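Local coordinates for long form salivary protein D7L1 (PDB 6V4C) that modulates mosquito blood feeding by binding and sequestering host adenine nucleotides, chiefly ATP and ADP, and so inhibits platelet aggregation and hemostasis, at residues K17-H22 against A46-C51. Numbering follows the deposited sequence.
With EDO (1,2-ethanediol), chain J.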
ATOM      1  N   LYS A  17       0.550  -0.037   5.894  1.00 43.60           N
ATOM      2  CA  LYS A  17       1.773  -0.804   6.116  1.00 47.77           C
ATOM      3  C   LYS A  17       2.449  -0.404   7.423  1.00 49.05           C
ATOM      4  O   LYS A  17       2.926  -1.265   8.174  1.00 52.57           O
ATOM      5  CB  LYS A  17       2.726  -0.618   4.937  1.00 46.79           C
ATOM      6  CG  LYS A  17       4.003  -1.420   5.041  1.00 50.97           C
ATOM      7  CD  LYS A  17       4.950  -1.068   3.909  1.00 51.87           C
ATOM      8  CE  LYS A  17       6.314  -1.707   4.116  1.00 59.09           C
ATOM      9  NZ  LYS A  17       7.228  -1.416   2.978  1.00 59.81           N
ATOM     10  N   CYS A  18       2.504   0.898   7.713  1.00 54.09           N
ATOM     11  CA  CYS A  18       3.073   1.343   8.981  1.00 58.02           C
ATOM     12  C   CYS A  18       2.235   0.866  10.159  1.00 55.73           C
ATOM     13  O   CYS A  18       2.779   0.439  11.183  1.00 58.50           O
ATOM     14  CB  CYS A  18       3.204   2.865   9.009  1.00 57.14           C
ATOM     15  SG  CYS A  18       4.564   3.531   8.034  1.00 61.74           S
ATOM     16  N   MET A  19       0.906   0.928  10.030  1.00 58.33           N
ATOM     17  CA  MET A  19       0.038   0.479  11.112  1.00 60.59           C
ATOM     18  C   MET A  19       0.221  -1.007  11.386  1.00 62.08           C
ATOM     19  O   MET A  19       0.276  -1.429  12.546  1.00 64.87           O
ATOM     20  CB  MET A  19      -1.422   0.791  10.781  1.00 59.46           C
ATOM     21  CG  MET A  19      -1.735   2.272  10.628  1.00 60.20           C
ATOM     22  SD  MET A  19      -3.509   2.563  10.557  1.00 58.20           S
ATOM     23  CE  MET A  19      -3.998   1.699  12.044  1.00 64.65           C
ATOM     24  N   GLU A  20       0.322  -1.818  10.330  1.00 52.80           N
ATOM     25  CA  GLU A  20       0.534  -3.250  10.514  1.00 54.03           C
ATOM     26  C   GLU A  20       1.873  -3.532  11.183  1.00 55.91           C
ATOM     27  O   GLU A  20       1.981  -4.434  12.021  1.00 57.40           O
ATOM     28  CB  GLU A  20       0.457  -3.972   9.168  1.00 53.48           C
ATOM     29  CG  GLU A  20      -0.936  -4.051   8.570  1.00 55.11           C
ATOM     30  CD  GLU A  20      -0.962  -4.837   7.273  1.00 55.83           C
ATOM     31  OE1 GLU A  20      -2.013  -4.851   6.600  1.00 53.89           O
ATOM     32  OE2 GLU A  20       0.075  -5.441   6.925  1.00 55.41           O
ATOM     33  N   ASP A  21       2.907  -2.769  10.825  1.00 55.33           N
ATOM     34  CA  ASP A  21       4.244  -3.041  11.341  1.00 60.32           C
ATOM     35  C   ASP A  21       4.418  -2.623  12.797  1.00 64.15           C
ATOM     36  O   ASP A  21       5.372  -3.073  13.443  1.00 67.44           O
ATOM     37  CB  ASP A  21       5.298  -2.346  10.476  1.00 60.53           C
ATOM     38  CG  ASP A  21       5.524  -3.047   9.149  1.00 58.55           C
ATOM     39  OD1 ASP A  21       4.962  -4.144   8.944  1.00 57.45           O
ATOM     40  OD2 ASP A  21       6.265  -2.497   8.307  1.00 59.70           O
ATOM     41  N   HIS A  22       3.527  -1.788  13.334  1.00 76.11           N
ATOM     42  CA  HIS A  22       3.748  -1.184  14.644  1.00 78.49           C
ATOM     43  C   HIS A  22       2.605  -1.330  15.640  1.00 81.40           C
ATOM     44  O   HIS A  22       2.837  -1.096  16.833  1.00 85.30           O
ATOM     45  CB  HIS A  22       4.094   0.307  14.504  1.00 80.39           C
ATOM     46  CG  HIS A  22       5.466   0.561  13.959  1.00 83.84           C
ATOM     47  ND1 HIS A  22       5.745   1.602  13.098  1.00 82.81           N
ATOM     48  CD2 HIS A  22       6.638  -0.086  14.157  1.00 83.49           C
ATOM     49  CE1 HIS A  22       7.029   1.581  12.787  1.00 83.11           C
ATOM     50  NE2 HIS A  22       7.593   0.569  13.417  1.00 84.75           N
ATOM     51  N   ALA A  46       5.048   6.409  19.102  1.00 77.35           N
ATOM     52  CA  ALA A  46       6.227   7.192  18.743  1.00 78.40           C
ATOM     53  C   ALA A  46       6.862   6.687  17.451  1.00 74.14           C
ATOM     54  O   ALA A  46       7.075   7.459  16.509  1.00 71.84           O
ATOM     55  CB  ALA A  46       7.236   7.178  19.893  1.00 83.58           C
ATOM     56  N   CYS A  47       7.169   5.391  17.384  1.00 74.26           N
ATOM     57  CA  CYS A  47       7.810   4.847  16.193  1.00 76.89           C
ATOM     58  C   CYS A  47       6.841   4.640  15.036  1.00 70.66           C
ATOM     59  O   CYS A  47       7.289   4.462  13.897  1.00 67.76           O
ATOM     60  CB  CYS A  47       8.553   3.548  16.514  1.00 79.66           C
ATOM     61  SG  CYS A  47      10.008   3.755  17.580  1.00 90.59           S
ATOM     62  N   TYR A  48       5.533   4.652  15.295  1.00 74.21           N
ATOM     63  CA  TYR A  48       4.573   4.628  14.197  1.00 68.67           C
ATOM     64  C   TYR A  48       4.608   5.936  13.418  1.00 68.78           C
ATOM     65  O   TYR A  48       4.580   5.937  12.181  1.00 63.75           O
ATOM     66  CB  TYR A  48       3.161   4.359  14.720  1.00 69.52           C
ATOM     67  CG  TYR A  48       2.091   4.713  13.710  1.00 65.44           C
ATOM     68  CD1 TYR A  48       1.867   3.910  12.600  1.00 61.24           C
ATOM     69  CD2 TYR A  48       1.317   5.859  13.856  1.00 65.44           C
ATOM     70  CE1 TYR A  48       0.900   4.230  11.667  1.00 58.93           C
ATOM     71  CE2 TYR A  48       0.344   6.188  12.926  1.00 65.09           C
ATOM     72  CZ  TYR A  48       0.141   5.367  11.835  1.00 61.60           C
ATOM     73  OH  TYR A  48      -0.823   5.683  10.905  1.00 58.14           O
ATOM     74  N   VAL A  49       4.661   7.063  14.132  1.00 67.38           N
ATOM     75  CA  VAL A  49       4.725   8.362  13.471  1.00 67.00           C
ATOM     76  C   VAL A  49       5.985   8.470  12.624  1.00 67.70           C
ATOM     77  O   VAL A  49       5.960   9.015  11.513  1.00 66.94           O
ATOM     78  CB  VAL A  49       4.621   9.495  14.510  1.00 71.75           C
ATOM     79  CG1 VAL A  49       4.818  10.846  13.846  1.00 70.58           C
ATOM     80  CG2 VAL A  49       3.278   9.434  15.218  1.00 70.87           C
ATOM     81  N   LYS A  50       7.105   7.946  13.130  1.00 71.90           N
ATOM     82  CA  LYS A  50       8.348   7.962  12.364  1.00 73.71           C
ATOM     83  C   LYS A  50       8.190   7.202  11.054  1.00 67.60           C
ATOM     84  O   LYS A  50       8.576   7.691   9.986  1.00 67.54           O
ATOM     85  CB  LYS A  50       9.486   7.370  13.197  1.00 79.33           C
ATOM     86  CG  LYS A  50      10.794   7.233  12.436  1.00 80.61           C
ATOM     87  CD  LYS A  50      11.853   6.532  13.269  1.00 88.63           C
ATOM     88  CE  LYS A  50      13.140   6.357  12.481  1.00 93.70           C
ATOM     89  NZ  LYS A  50      14.185   5.655  13.278  1.00 98.79           N
ATOM     90  N   CYS A  51       7.628   5.993  11.121  1.00 69.51           N
ATOM     91  CA  CYS A  51       7.322   5.240   9.909  1.00 68.58           C
ATOM     92  C   CYS A  51       6.449   6.057   8.966  1.00 66.43           C
ATOM     93  O   CYS A  51       6.717   6.130   7.761  1.00 64.92           O
ATOM     94  CB  CYS A  51       6.612   3.939  10.290  1.00 65.57           C
ATOM     95  SG  CYS A  51       6.244   2.793   8.924  1.00 65.22           S
TER
HETATM   96  C1  EDO J 309       4.942  -3.306   1.213  0.70 51.56           C
HETATM   97  O1  EDO J 309       4.174  -4.398   0.708  0.70 49.91           O
HETATM   98  C2  EDO J 309       6.020  -2.904   0.211  0.70 49.43           C
HETATM   99  O2  EDO J 309       6.072  -1.480   0.050  0.70 52.11           O
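Cys18 and Cys51 reach each other through different first torsions: SG of Cys18 lies anti to its carbonyl carbon (chi1 -75°), whereas SG of Cys51 lies anti to its backbone N (chi1 -176°). Both CB atoms already face the opposite helix, and the sulfurs join in a 2.0 Å SG–SG bond with chi3 of -85°, close to the 90° magnitude a disulfide prefers. Cysteine suits this place because its short arm covalently ties the roughly antiparallel segments 17-22 and 46-51, whose axes approach to 9.2 Å. One turn on, the flat, compact imidazole of His22 can lie against the backbone of Cys47 and Tyr48. Its CE1 packs 3.5 Å from CB of Cys51, at the ring edge, while CB of Cys47 lies over one face; CE1 also comes 3.1 Å from Cys47 O, a close approach by a ring carbon, not a hydrogen bond. Flexible, unbranched Met19 fits against the broad Tyr48 ring, its CG 3.4 Å from Tyr48 CE1; that ring also stacks on Trp33, and its hydroxyl is buried without a polar partner. Cys47 is itself bonded to Cys104 of helix 104-117, giving two interlocked disulfides characteristic of the all-helical PBP/GOBP fold, whose classical members carry three.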